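Local structure of flap endonuclease 1 (Desulfurococcus amylolyticus, 3ORY) at residues V199-I204 with K220-E225; I87-V92 with M156-V161; I245-D250 with I259-A264; R67-L72 with D324-S329. The protein is a flap endonuclease that, like other members of its family, probably cuts 5′ flaps from branched DNA during replication and repair. All coordinates share one frame; numbering follows the deposited sequence.

Contact 2 is the most buried of the four, while contacts 1, 3 and 4 are partly buried. Contacts 1 and 2 both belong to the mixed sheet and touch where Leu202 CD1 packs on Ile87 CD1 at 4.1 Å. Contact 1 is an antiparallel pairing with a salt bridge beside it; contact 2 is parallel, with apolar contacts between its side chains. Contacts 3 and 4 join helix ends instead, without mutual backbone bonds, and lie on opposite sides of the chain's centre, about 37 Å apart between their own centres. Contact 3 is aliphatic and carries a phosphate, whereas contact 4 adds aromatic rings and an arginine. Helix 70-84 of contact 4 is followed in the chain by strand 88-93 of contact 2.

Contact 1 (V199-I204 with K220-E225); sequences VRNLTI and KPELIE
Arg200 and Glu222 form an antiparallel hydrogen-bonded pair, and the tight part of the contact is built on their backbones. Arg200 N donates to Glu222 O at 2.8 Å, and Glu222 N returns a bond to Arg200 O at 3.0 Å. Each carbonyl also receives a CA-H: Val199 CA lies 3.2 Å from Glu222 O, and Pro221 CA approaches Arg200 O. Proline suits position 221, because toward 199-204 it offers only this CA-H and no N-H is needed from it on that side.

The two long side chains lie side by side, pointing the same way. Glu222 CG sits between its own backbone N and carbonyl carbon (chi1 65°), which brings the extended carboxylate alongside the arginine, and Arg200 NH1 donates an N-H to Glu222 OE2 in a 2.8 Å salt bridge. The carboxylate oxygen lies near the guanidinium plane, but the donor stands 48° out of the carboxylate plane. Arg200 NE donates a hydrogen bond to Gln186 O, fixing the guanidinium from a second direction, and Ile224 CD1 packs on Arg200 CD at 3.8 Å. An alanine in place of Arg200 would probably leave the Glu222 carboxylate without its mate and uncover Ile224 CD1.

Packing is looser on the other face, where Val199 CG2 and Leu223 CD1 are 4.2 Å apart. Val199, Arg200 and Ile224 are buried; the more open side holds Leu223, Asn201 and Lys220, which turns away to a salt bridge with Glu28. Strand 197-200 continues the sheet through Val199 to Ser183 of strand 182-184, while strand 216-225 pairs through Leu223 with Thr25 of strand 24-26.

Contact 2 (I87-V92 with M156-V161); sequences IKPVYV and MGIPWV
Ile158 has CG1 anti to its carbonyl carbon (chi1 -58°), which leaves CG2 anti to the backbone N and brings that methyl to the edge of the Tyr91 ring, 4.1 Å from Tyr91 CD2. Its CD1 meets CG of Pro89. Val90 CG2, likewise anti to its own N, lies 3.5 Å from Pro159 O and also meets Val161 CG2. Beta-branched residues suit an extended backbone and here pack on each face of the sheet.

The backbones run parallel. Tyr91 grips the other strand with both backbone polar atoms: its N donates to Pro159 O at 3.1 Å, and its O accepts from Val161 N at 2.8 Å. Pro159, lacking an N-H, gives up one rung of the ladder, and Pro89 O accepts from Trp310 NE1 instead. Pro159 CG packs against Val90 CB at 3.9 Å. Tyr91 CB and Trp160 CB lie 4.0 Å apart on one face. The indole swings off to bond Asp154 through NE1, while Tyr91 OH bonds Thr79 OG1.

Gly157, at positive phi, closes helix 143-156 with a Schellman motif. Strand 88-93 is flanked by strands 37-41 and 160-162, with helices 70-84 and 143-156 packed against the face that carries Tyr91.

Contact 3 (I245-D250 with I259-A264); sequences ILLGTD and IGPKKA. With PO4 (phosphate ion), chain C.
Leu247 and Pro261 cross at about a right angle, the leucine's two methyls spread over the start of the second helix. CD1 meets CG of the proline ring at 4.1 Å, while CD2 lies on the backbone, 3.5 Å from both Ile259 O and the carbonyl carbon of Gly260. With CG anti to the carbonyl carbon (chi1 -61°), Leu247 brings both branches to this surface, although its CB does not point directly at it. Leu246 does point across: its CB and CD1 each lie 4.0 Å from Ala264 CB. The small alanine lets the helices come near each other here, with the CA atoms of Leu246 and Ala264 6.2 Å apart. Ile259 adds a looser contact, its CG2 4.4 Å from Leu246 CB.

Pro261 suits the first turn of a helix, where no earlier carbonyl need be met by its nitrogen. An alanine in place of Pro261 would probably leave Leu247 CD1 with a gap beside it and the first turn less rigid.

Gly260 is the N-cap residue, and any CB there would collide with the phosphate. The bound ion, probably from the crystallisation liquor, sits at the helix N-terminus: Lys262 N bonds its O3 at 2.8 Å, nearly straight at 172°, and Lys263 N donates to O2. The helix end would be expected to favour an anion here. A helix, a glycine-bearing loop and a second helix make the helix-two-turn-helix typical of flap endonucleases, which in relatives holds the DNA backbone; the phosphate is consistent with a DNA-phosphate position.

Contact 4 (R67-L72 with D324-S329); sequences RITSHL and DEHDFS
Thr69, the N-cap residue of helix 70-84, faces His326 with 7.1 Å between their CA atoms, so two helix ends meet without backbone pairing. The N-terminal end of helix 70-84, in the PIN-like nuclease domain, packs here against the turn between helices 315-325 and 330-347; within that turn Asp327 has positive phi.

The Thr69 side chain lies antiparallel to those of His326 and Phe328. Its CG2 methyl touches His326 ND1 and CB, each at 3.9 Å, and its CB lies 3.8 Å from Phe328 CE2. A beta-branched residue can thus fill both neighbouring spots. Phe328 also packs its CZ on Leu72 CB, an apolar pairing at the helix start.

Arg67 crosses His326 at about a right angle. Its guanidinium carries His326 CE1 over one face, 3.8 Å above the plane, but the two planes are 44° apart and do not stack. Both side chains bond Asp63 OD2, Arg67 through NE and His326 through ND1; this shared carboxylate fixes their rotation and would probably offset the arginine's charge.

On the imidazole, Leu72 makes a CH-pi contact: its CD1 methyl stands 3.8 Å from the centroid of the His326 ring, 19° off the normal, with CD2 of that ring its nearest atom at 3.6 Å.

Contact 1 (V199-I204 with K220-E225)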
loop_
_atom_site.group_PDB
_atom_site.type_symbol
_atom_site.label_atom_id
_atom_site.label_comp_id
_atom_site.label_asym_id
_atom_site.label_seq_id
_atom_site.Cartn_x
_atom_site.Cartn_y
_atom_site.Cartn_z
ATOM N N VAL A 199 -1.874 -9.678 -2.593
ATOM C CA VAL A 199 -0.515 -9.932 -2.123
ATOM C C VAL A 199 -0.061 -8.763 -1.252
ATOM O O VAL A 199 -0.137 -7.600 -1.671
ATOM C CB VAL A 199 0.477 -10.194 -3.292
ATOM C CG1 VAL A 199 1.921 -10.234 -2.785
ATOM C CG2 VAL A 199 0.119 -11.508 -4.017
ATOM N N ARG A 200 0.379 -9.072 -0.036
ATOM C CA ARG A 200 0.925 -8.055 0.861
ATOM C C ARG A 200 2.440 -8.152 0.951
ATOM O O ARG A 200 3.015 -9.208 0.664
ATOM C CB ARG A 200 0.317 -8.174 2.259
ATOM C CG ARG A 200 -1.185 -7.909 2.307
ATOM C CD ARG A 200 -1.699 -7.999 3.737
ATOM N NE ARG A 200 -1.310 -6.829 4.529
ATOM C CZ ARG A 200 -0.398 -6.819 5.499
ATOM N NH1 ARG A 200 0.256 -7.928 5.840
ATOM N NH2 ARG A 200 -0.149 -5.684 6.138
ATOM N N ASN A 201 3.066 -7.040 1.352
ATOM C CA ASN A 201 4.523 -6.932 1.604
ATOM C C ASN A 201 5.404 -6.832 0.360
ATOM O O ASN A 201 6.629 -6.767 0.471
ATOM C CB ASN A 201 5.041 -8.049 2.531
ATOM C CG ASN A 201 4.305 -8.107 3.862
ATOM O OD1 ASN A 201 4.167 -9.177 4.463
ATOM N ND2 ASN A 201 3.851 -6.968 4.336
ATOM N N LEU A 202 4.790 -6.819 -0.818
ATOM C CA LEU A 202 5.545 -6.776 -2.067
ATOM C C LEU A 202 6.413 -5.521 -2.187
ATOM O O LEU A 202 7.485 -5.565 -2.774
ATOM C CB LEU A 202 4.609 -6.905 -3.268
ATOM C CG LEU A 202 5.223 -7.339 -4.596
ATOM C CD1 LEU A 202 5.479 -8.853 -4.654
ATOM C CD2 LEU A 202 4.320 -6.900 -5.738
ATOM N N THR A 203 5.965 -4.412 -1.605
ATOM C CA THR A 203 6.716 -3.159 -1.704
ATOM C C THR A 203 7.775 -3.020 -0.612
ATOM O O THR A 203 8.585 -2.100 -0.653
ATOM C CB THR A 203 5.786 -1.930 -1.666
ATOM O OG1 THR A 203 5.026 -1.953 -0.454
ATOM C CG2 THR A 203 4.846 -1.936 -2.869
ATOM N N ILE A 204 7.772 -3.939 0.358
ATOM C CA ILE A 204 8.652 -3.828 1.523
ATOM C C ILE A 204 9.382 -5.119 1.905
ATOM O O ILE A 204 10.003 -5.172 2.965
ATOM C CB ILE A 204 7.895 -3.304 2.789
ATOM C CG1 ILE A 204 6.738 -4.247 3.177
ATOM C CG2 ILE A 204 7.437 -1.849 2.598
ATOM C CD1 ILE A 204 6.216 -4.068 4.625
ATOM N N LYS A 220 8.359 -11.197 4.449
ATOM C CA LYS A 220 8.076 -11.980 3.244
ATOM C C LYS A 220 6.721 -11.608 2.637
ATOM O O LYS A 220 5.795 -11.258 3.364
ATOM C CB LYS A 220 8.095 -13.480 3.563
ATOM C CG LYS A 220 9.474 -14.027 3.930
ATOM C CD LYS A 220 9.380 -15.473 4.382
ATOM C CE LYS A 220 10.744 -16.036 4.772
ATOM N NZ LYS A 220 10.593 -17.329 5.505
ATOM N N PRO A 221 6.594 -11.698 1.304
ATOM C CA PRO A 221 5.277 -11.439 0.725
ATOM C C PRO A 221 4.289 -12.524 1.140
ATOM O O PRO A 221 4.701 -13.647 1.450
ATOM C CB PRO A 221 5.526 -11.496 -0.787
ATOM C CG PRO A 221 7.009 -11.412 -0.950
ATOM C CD PRO A 221 7.591 -12.033 0.275
ATOM N N GLU A 222 3.004 -12.180 1.169
ATOM C CA GLU A 222 1.956 -13.134 1.529
ATOM C C GLU A 222 0.736 -12.995 0.621
ATOM O O GLU A 222 0.345 -11.878 0.246
ATOM C CB GLU A 222 1.562 -12.998 3.004
ATOM C CG GLU A 222 0.911 -11.671 3.380
ATOM C CD GLU A 222 0.629 -11.533 4.873
ATOM O OE1 GLU A 222 1.181 -12.311 5.674
ATOM O OE2 GLU A 222 -0.147 -10.631 5.247
ATOM N N LEU A 223 0.163 -14.138 0.257
ATOM C CA LEU A 223 -1.034 -14.190 -0.567
ATOM C C LEU A 223 -2.263 -14.416 0.308
ATOM O O LEU A 223 -2.284 -15.320 1.143
ATOM C CB LEU A 223 -0.921 -15.311 -1.609
ATOM C CG LEU A 223 -2.183 -15.723 -2.385
ATOM C CD1 LEU A 223 -2.609 -14.632 -3.359
ATOM C CD2 LEU A 223 -1.966 -17.046 -3.119
ATOM N N ILE A 224 -3.280 -13.583 0.121
ATOM C CA ILE A 224 -4.560 -13.793 0.785
ATOM C C ILE A 224 -5.642 -13.931 -0.270
ATOM O O ILE A 224 -5.819 -13.051 -1.115
ATOM C CB ILE A 224 -4.906 -12.644 1.756
ATOM C CG1 ILE A 224 -3.850 -12.540 2.849
ATOM C CG2 ILE A 224 -6.317 -12.838 2.355
ATOM C CD1 ILE A 224 -3.722 -11.155 3.439
ATOM N N GLU A 225 -6.373 -15.038 -0.217
ATOM C CA GLU A 225 -7.450 -15.269 -1.164
ATOM C C GLU A 225 -8.781 -14.929 -0.507
ATOM O O GLU A 225 -9.042 -15.349 0.617
ATOM C CB GLU A 225 -7.420 -16.718 -1.669
ATOM C CG GLU A 225 -6.137 -17.055 -2.443
ATOM C CD GLU A 225 -5.964 -18.544 -2.695
ATOM O OE1 GLU A 225 -5.654 -19.287 -1.734
ATOM O OE2 GLU A 225 -6.123 -18.965 -3.858
#

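Contact 2 (I87-V92 with M156-V161)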
loop_
_atom_site.group_PDB
_atom_site.type_symbol
_atom_site.label_atom_id
_atom_site.label_comp_id
_atom_site.label_asym_id
_atom_site.label_seq_id
_atom_site.Cartn_x
_atom_site.Cartn_y
_atom_site.Cartn_z
ATOM N N ILE A 87 8.222 -10.888 -12.108
ATOM C CA ILE A 87 6.864 -10.358 -11.946
ATOM C C ILE A 87 6.606 -9.267 -12.993
ATOM O O ILE A 87 7.492 -8.477 -13.308
ATOM C CB ILE A 87 6.620 -9.836 -10.504
ATOM C CG1 ILE A 87 6.632 -10.998 -9.501
ATOM C CG2 ILE A 87 5.301 -9.085 -10.405
ATOM C CD1 ILE A 87 6.943 -10.577 -8.069
ATOM N N LYS A 88 5.398 -9.253 -13.543
ATOM C CA LYS A 88 4.998 -8.217 -14.488
ATOM C C LYS A 88 4.138 -7.188 -13.756
ATOM O O LYS A 88 2.935 -7.390 -13.589
ATOM C CB LYS A 88 4.268 -8.836 -15.686
ATOM C CG LYS A 88 5.137 -9.845 -16.451
ATOM C CD LYS A 88 4.435 -10.388 -17.681
ATOM C CE LYS A 88 5.401 -11.233 -18.502
ATOM N NZ LYS A 88 4.685 -12.093 -19.474
ATOM N N PRO A 89 4.759 -6.085 -13.299
ATOM C CA PRO A 89 3.988 -5.151 -12.487
ATOM C C PRO A 89 3.227 -4.111 -13.300
ATOM O O PRO A 89 3.680 -3.676 -14.367
ATOM C CB PRO A 89 5.066 -4.478 -11.628
ATOM C CG PRO A 89 6.296 -4.462 -12.512
ATOM C CD PRO A 89 6.144 -5.613 -13.510
ATOM N N VAL A 90 2.065 -3.728 -12.782
ATOM C CA VAL A 90 1.308 -2.601 -13.296
ATOM C C VAL A 90 0.780 -1.839 -12.079
ATOM O O VAL A 90 0.282 -2.443 -11.124
ATOM C CB VAL A 90 0.155 -3.041 -14.258
ATOM C CG1 VAL A 90 -0.704 -4.159 -13.647
ATOM C CG2 VAL A 90 -0.716 -1.838 -14.687
ATOM N N TYR A 91 0.931 -0.524 -12.096
ATOM C CA TYR A 91 0.456 0.301 -10.995
ATOM C C TYR A 91 -0.924 0.843 -11.324
ATOM O O TYR A 91 -1.290 0.942 -12.492
ATOM C CB TYR A 91 1.446 1.440 -10.707
ATOM C CG TYR A 91 2.697 0.950 -9.998
ATOM C CD1 TYR A 91 2.805 1.004 -8.604
ATOM C CD2 TYR A 91 3.761 0.416 -10.721
ATOM C CE1 TYR A 91 3.962 0.549 -7.953
ATOM C CE2 TYR A 91 4.907 -0.043 -10.084
ATOM C CZ TYR A 91 4.997 0.022 -8.705
ATOM O OH TYR A 91 6.136 -0.433 -8.099
ATOM N N VAL A 92 -1.702 1.157 -10.294
ATOM C CA VAL A 92 -2.993 1.790 -10.496
ATOM C C VAL A 92 -3.085 3.022 -9.604
ATOM O O VAL A 92 -2.814 2.950 -8.403
ATOM C CB VAL A 92 -4.184 0.811 -10.266
ATOM C CG1 VAL A 92 -4.114 0.139 -8.894
ATOM C CG2 VAL A 92 -5.535 1.527 -10.491
ATOM N N MET A 156 10.419 4.120 -17.325
ATOM C CA MET A 156 10.833 2.726 -17.071
ATOM C C MET A 156 10.104 1.713 -17.965
ATOM O O MET A 156 10.461 0.538 -17.989
ATOM C CB MET A 156 10.618 2.348 -15.594
ATOM C CG MET A 156 11.461 3.139 -14.584
ATOM S SD MET A 156 11.123 2.692 -12.854
ATOM C CE MET A 156 11.825 1.046 -12.767
ATOM N N GLY A 157 9.076 2.161 -18.680
ATOM C CA GLY A 157 8.289 1.275 -19.542
ATOM C C GLY A 157 7.263 0.446 -18.785
ATOM O O GLY A 157 6.750 -0.555 -19.306
ATOM N N ILE A 158 6.951 0.886 -17.565
ATOM C CA ILE A 158 6.023 0.195 -16.680
ATOM C C ILE A 158 4.631 0.824 -16.780
ATOM O O ILE A 158 4.478 2.022 -16.569
ATOM C CB ILE A 158 6.531 0.215 -15.224
ATOM C CG1 ILE A 158 7.926 -0.449 -15.122
ATOM C CG2 ILE A 158 5.516 -0.434 -14.272
ATOM C CD1 ILE A 158 7.952 -1.968 -15.416
ATOM N N PRO A 159 3.615 0.015 -17.115
ATOM C CA PRO A 159 2.247 0.516 -17.274
ATOM C C PRO A 159 1.622 0.951 -15.955
ATOM O O PRO A 159 1.942 0.407 -14.893
ATOM C CB PRO A 159 1.492 -0.700 -17.813
ATOM C CG PRO A 159 2.264 -1.875 -17.269
ATOM C CD PRO A 159 3.702 -1.438 -17.339
ATOM N N TRP A 160 0.745 1.941 -16.030
ATOM C CA TRP A 160 -0.104 2.296 -14.903
ATOM C C TRP A 160 -1.493 2.658 -15.425
ATOM O O TRP A 160 -1.658 3.113 -16.569
ATOM C CB TRP A 160 0.507 3.414 -14.036
ATOM C CG TRP A 160 0.799 4.679 -14.786
ATOM C CD1 TRP A 160 1.985 5.027 -15.374
ATOM C CD2 TRP A 160 -0.108 5.757 -15.042
ATOM N NE1 TRP A 160 1.869 6.250 -15.982
ATOM C CE2 TRP A 160 0.595 6.721 -15.793
ATOM C CE3 TRP A 160 -1.447 6.001 -14.706
ATOM C CZ2 TRP A 160 0.006 7.908 -16.220
ATOM C CZ3 TRP A 160 -2.034 7.170 -15.129
ATOM C CH2 TRP A 160 -1.307 8.120 -15.877
ATOM N N VAL A 161 -2.482 2.441 -14.576
ATOM C CA VAL A 161 -3.869 2.593 -14.948
ATOM C C VAL A 161 -4.457 3.749 -14.151
ATOM O O VAL A 161 -4.250 3.840 -12.938
ATOM C CB VAL A 161 -4.636 1.271 -14.680
ATOM C CG1 VAL A 161 -6.148 1.462 -14.827
ATOM C CG2 VAL A 161 -4.130 0.183 -15.630
#

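Contact 3 (I245-D250 with I259-A264)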
loop_
_atom_site.group_PDB
_atom_site.type_symbol
_atom_site.label_atom_id
_atom_site.label_comp_id
_atom_site.label_asym_id
_atom_site.label_seq_id
_atom_site.Cartn_x
_atom_site.Cartn_y
_atom_site.Cartn_z
ATOM N N ILE A 245 -16.150 -0.761 7.390
ATOM C CA ILE A 245 -16.928 0.439 7.708
ATOM C C ILE A 245 -16.809 0.788 9.200
ATOM O O ILE A 245 -16.704 1.970 9.568
ATOM C CB ILE A 245 -18.407 0.284 7.259
ATOM C CG1 ILE A 245 -18.498 0.259 5.723
ATOM C CG2 ILE A 245 -19.277 1.403 7.834
ATOM C CD1 ILE A 245 -19.857 -0.171 5.148
ATOM N N LEU A 246 -16.807 -0.235 10.053
ATOM C CA LEU A 246 -16.644 -0.006 11.493
ATOM C C LEU A 246 -15.267 0.556 11.804
ATOM O O LEU A 246 -15.104 1.374 12.722
ATOM C CB LEU A 246 -16.889 -1.292 12.285
ATOM C CG LEU A 246 -18.338 -1.779 12.312
ATOM C CD1 LEU A 246 -18.458 -3.031 13.172
ATOM C CD2 LEU A 246 -19.247 -0.689 12.844
ATOM N N LEU A 247 -14.282 0.120 11.030
ATOM C CA LEU A 247 -12.913 0.597 11.200
ATOM C C LEU A 247 -12.696 1.989 10.586
ATOM O O LEU A 247 -11.908 2.792 11.110
ATOM C CB LEU A 247 -11.920 -0.429 10.639
ATOM C CG LEU A 247 -11.953 -1.815 11.301
ATOM C CD1 LEU A 247 -10.899 -2.717 10.651
ATOM C CD2 LEU A 247 -11.717 -1.712 12.810
ATOM N N GLY A 248 -13.401 2.272 9.495
ATOM C CA GLY A 248 -13.349 3.582 8.864
ATOM C C GLY A 248 -12.887 3.566 7.417
ATOM O O GLY A 248 -11.829 3.020 7.104
ATOM N N THR A 249 -13.682 4.180 6.537
ATOM C CA THR A 249 -13.387 4.252 5.099
ATOM C C THR A 249 -13.265 5.714 4.675
ATOM O O THR A 249 -13.427 6.612 5.503
ATOM C CB THR A 249 -14.514 3.598 4.269
ATOM O OG1 THR A 249 -15.698 4.399 4.377
ATOM C CG2 THR A 249 -14.828 2.173 4.782
ATOM N N ASP A 250 -13.000 5.968 3.391
ATOM C CA ASP A 250 -13.022 7.343 2.874
ATOM C C ASP A 250 -14.340 8.052 3.174
ATOM O O ASP A 250 -14.378 9.275 3.310
ATOM C CB ASP A 250 -12.811 7.361 1.347
ATOM C CG ASP A 250 -11.360 7.212 0.952
ATOM O OD1 ASP A 250 -10.454 7.613 1.736
ATOM O OD2 ASP A 250 -11.120 6.718 -0.170
ATOM N N ILE A 259 -13.415 0.945 18.439
ATOM C CA ILE A 259 -13.592 -0.338 17.760
ATOM C C ILE A 259 -12.403 -0.717 16.877
ATOM O O ILE A 259 -12.174 -0.116 15.839
ATOM C CB ILE A 259 -14.949 -0.415 17.008
ATOM C CG1 ILE A 259 -16.098 -0.205 18.006
ATOM C CG2 ILE A 259 -15.096 -1.763 16.312
ATOM C CD1 ILE A 259 -17.457 -0.014 17.386
ATOM N N GLY A 260 -11.649 -1.722 17.315
ATOM C CA GLY A 260 -10.557 -2.290 16.524
ATOM C C GLY A 260 -10.997 -3.526 15.749
ATOM O O GLY A 260 -12.143 -3.959 15.874
ATOM N N PRO A 261 -10.083 -4.106 14.946
ATOM C CA PRO A 261 -10.407 -5.200 14.026
ATOM C C PRO A 261 -11.040 -6.459 14.661
ATOM O O PRO A 261 -12.015 -6.979 14.118
ATOM C CB PRO A 261 -9.059 -5.513 13.360
ATOM C CG PRO A 261 -8.286 -4.221 13.473
ATOM C CD PRO A 261 -8.669 -3.692 14.823
ATOM N N LYS A 262 -10.511 -6.929 15.793
ATOM C CA LYS A 262 -11.079 -8.110 16.459
ATOM C C LYS A 262 -12.492 -7.848 16.949
ATOM O O LYS A 262 -13.369 -8.699 16.812
ATOM C CB LYS A 262 -10.199 -8.588 17.626
ATOM C CG LYS A 262 -8.875 -9.182 17.196
ATOM C CD LYS A 262 -7.992 -9.492 18.404
ATOM C CE LYS A 262 -6.633 -9.995 17.967
ATOM N NZ LYS A 262 -5.772 -10.335 19.136
ATOM N N LYS A 263 -12.706 -6.664 17.515
ATOM C CA LYS A 263 -14.014 -6.288 18.041
ATOM C C LYS A 263 -15.031 -6.108 16.921
ATOM O O LYS A 263 -16.160 -6.590 17.029
ATOM C CB LYS A 263 -13.921 -5.016 18.887
ATOM C CG LYS A 263 -15.251 -4.554 19.521
ATOM C CD LYS A 263 -15.828 -5.547 20.545
ATOM C CE LYS A 263 -16.614 -4.800 21.630
ATOM N NZ LYS A 263 -17.354 -5.705 22.571
ATOM N N ALA A 264 -14.619 -5.422 15.852
ATOM C CA ALA A 264 -15.470 -5.239 14.677
ATOM C C ALA A 264 -15.925 -6.596 14.135
ATOM O O ALA A 264 -17.089 -6.767 13.818
ATOM C CB ALA A 264 -14.742 -4.425 13.589
HETATM P P PO4 C . -8.511 -5.141 18.292
HETATM O O1 PO4 C . -7.983 -3.725 18.228
HETATM O O2 PO4 C . -10.008 -5.105 18.546
HETATM O O3 PO4 C . -8.195 -5.865 17.006
HETATM O O4 PO4 C . -7.835 -5.881 19.425
#

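Contact 4 (R67-L72 with D324-S329)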
loop_
_atom_site.group_PDB
_atom_site.type_symbol
_atom_site.label_atom_id
_atom_site.label_comp_id
_atom_site.label_asym_id
_atom_site.label_seq_id
_atom_site.Cartn_x
_atom_site.Cartn_y
_atom_site.Cartn_z
ATOM N N ARG A 67 13.807 18.862 -1.723
ATOM C CA ARG A 67 12.578 18.075 -1.931
ATOM C C ARG A 67 12.745 16.589 -1.572
ATOM O O ARG A 67 13.782 15.981 -1.864
ATOM C CB ARG A 67 12.091 18.207 -3.374
ATOM C CG ARG A 67 11.766 19.637 -3.789
ATOM C CD ARG A 67 11.510 19.738 -5.285
ATOM N NE ARG A 67 12.668 19.288 -6.062
ATOM C CZ ARG A 67 12.852 19.550 -7.351
ATOM N NH1 ARG A 67 11.960 20.267 -8.023
ATOM N NH2 ARG A 67 13.938 19.104 -7.971
ATOM N N ILE A 68 11.715 16.017 -0.948
ATOM C CA ILE A 68 11.705 14.589 -0.594
ATOM C C ILE A 68 11.768 13.723 -1.858
ATOM O O ILE A 68 11.080 13.996 -2.833
ATOM C CB ILE A 68 10.488 14.224 0.298
ATOM C CG1 ILE A 68 10.574 14.987 1.629
ATOM C CG2 ILE A 68 10.400 12.691 0.547
ATOM C CD1 ILE A 68 9.329 14.855 2.539
ATOM N N THR A 69 12.633 12.706 -1.853
ATOM C CA THR A 69 12.776 11.834 -3.024
ATOM C C THR A 69 12.578 10.360 -2.686
ATOM O O THR A 69 12.673 9.508 -3.569
ATOM C CB THR A 69 14.150 12.006 -3.699
ATOM O OG1 THR A 69 15.159 11.804 -2.719
ATOM C CG2 THR A 69 14.301 13.404 -4.304
ATOM N N SER A 70 12.274 10.071 -1.418
ATOM C CA SER A 70 12.092 8.694 -0.927
ATOM C C SER A 70 11.133 7.858 -1.782
ATOM O O SER A 70 11.372 6.672 -2.018
ATOM C CB SER A 70 11.621 8.693 0.536
ATOM O OG SER A 70 12.656 9.134 1.407
ATOM N N HIS A 71 10.062 8.491 -2.248
ATOM C CA HIS A 71 9.017 7.812 -3.016
ATOM C C HIS A 71 9.526 7.381 -4.388
ATOM O O HIS A 71 9.173 6.305 -4.877
ATOM C CB HIS A 71 7.798 8.732 -3.172
ATOM C CG HIS A 71 8.108 10.032 -3.835
ATOM N ND1 HIS A 71 9.041 10.915 -3.338
ATOM C CD2 HIS A 71 7.612 10.600 -4.957
ATOM C CE1 HIS A 71 9.112 11.970 -4.130
ATOM N NE2 HIS A 71 8.248 11.806 -5.114
ATOM N N LEU A 72 10.367 8.217 -4.991
ATOM C CA LEU A 72 10.962 7.917 -6.292
ATOM C C LEU A 72 12.049 6.859 -6.189
ATOM O O LEU A 72 12.189 6.035 -7.085
ATOM C CB LEU A 72 11.547 9.183 -6.942
ATOM C CG LEU A 72 10.552 10.290 -7.259
ATOM C CD1 LEU A 72 11.261 11.537 -7.761
ATOM C CD2 LEU A 72 9.475 9.827 -8.256
ATOM N N ASP A 324 19.414 14.093 -12.878
ATOM C CA ASP A 324 19.459 15.533 -13.173
ATOM C C ASP A 324 18.479 16.348 -12.332
ATOM O O ASP A 324 18.852 17.357 -11.743
ATOM C CB ASP A 324 19.233 15.797 -14.664
ATOM C CG ASP A 324 20.229 15.060 -15.542
ATOM O OD1 ASP A 324 21.325 14.713 -15.053
ATOM O OD2 ASP A 324 19.920 14.822 -16.719
ATOM N N GLU A 325 17.238 15.892 -12.261
ATOM C CA GLU A 325 16.194 16.630 -11.558
ATOM C C GLU A 325 16.168 16.370 -10.052
ATOM O O GLU A 325 15.709 17.230 -9.288
ATOM C CB GLU A 325 14.831 16.313 -12.164
ATOM C CG GLU A 325 14.611 16.945 -13.542
ATOM C CD GLU A 325 13.366 16.425 -14.264
ATOM O OE1 GLU A 325 12.386 16.011 -13.602
ATOM O OE2 GLU A 325 13.379 16.429 -15.514
ATOM N N HIS A 326 16.642 15.199 -9.622
ATOM C CA HIS A 326 16.513 14.811 -8.214
ATOM C C HIS A 326 17.806 14.354 -7.526
ATOM O O HIS A 326 17.783 13.823 -6.405
ATOM C CB HIS A 326 15.373 13.797 -8.039
ATOM C CG HIS A 326 14.022 14.364 -8.356
ATOM N ND1 HIS A 326 13.398 15.286 -7.546
ATOM C CD2 HIS A 326 13.187 14.155 -9.402
ATOM C CE1 HIS A 326 12.230 15.615 -8.074
ATOM N NE2 HIS A 326 12.078 14.945 -9.201
ATOM N N ASP A 327 18.927 14.563 -8.214
ATOM C CA ASP A 327 20.269 14.429 -7.631
ATOM C C ASP A 327 20.629 13.034 -7.115
ATOM O O ASP A 327 21.464 12.904 -6.218
ATOM C CB ASP A 327 20.486 15.499 -6.548
ATOM C CG ASP A 327 20.241 16.896 -7.070
ATOM O OD1 ASP A 327 21.031 17.344 -7.924
ATOM O OD2 ASP A 327 19.252 17.543 -6.648
ATOM N N PHE A 328 20.009 11.999 -7.688
ATOM C CA PHE A 328 20.389 10.610 -7.408
ATOM C C PHE A 328 21.791 10.373 -7.954
ATOM O O PHE A 328 22.226 11.057 -8.885
ATOM C CB PHE A 328 19.439 9.637 -8.103
ATOM C CG PHE A 328 18.146 9.397 -7.377
ATOM C CD1 PHE A 328 17.799 8.110 -6.981
ATOM C CD2 PHE A 328 17.256 10.444 -7.115
ATOM C CE1 PHE A 328 16.594 7.863 -6.321
ATOM C CE2 PHE A 328 16.044 10.211 -6.452
ATOM C CZ PHE A 328 15.714 8.915 -6.055
ATOM N N SER A 329 22.490 9.392 -7.396
ATOM C CA SER A 329 23.835 9.062 -7.859
ATOM C C SER A 329 23.828 8.482 -9.276
ATOM O O SER A 329 23.142 7.492 -9.539
ATOM C CB SER A 329 24.502 8.066 -6.908
ATOM O OG SER A 329 25.470 7.303 -7.613
#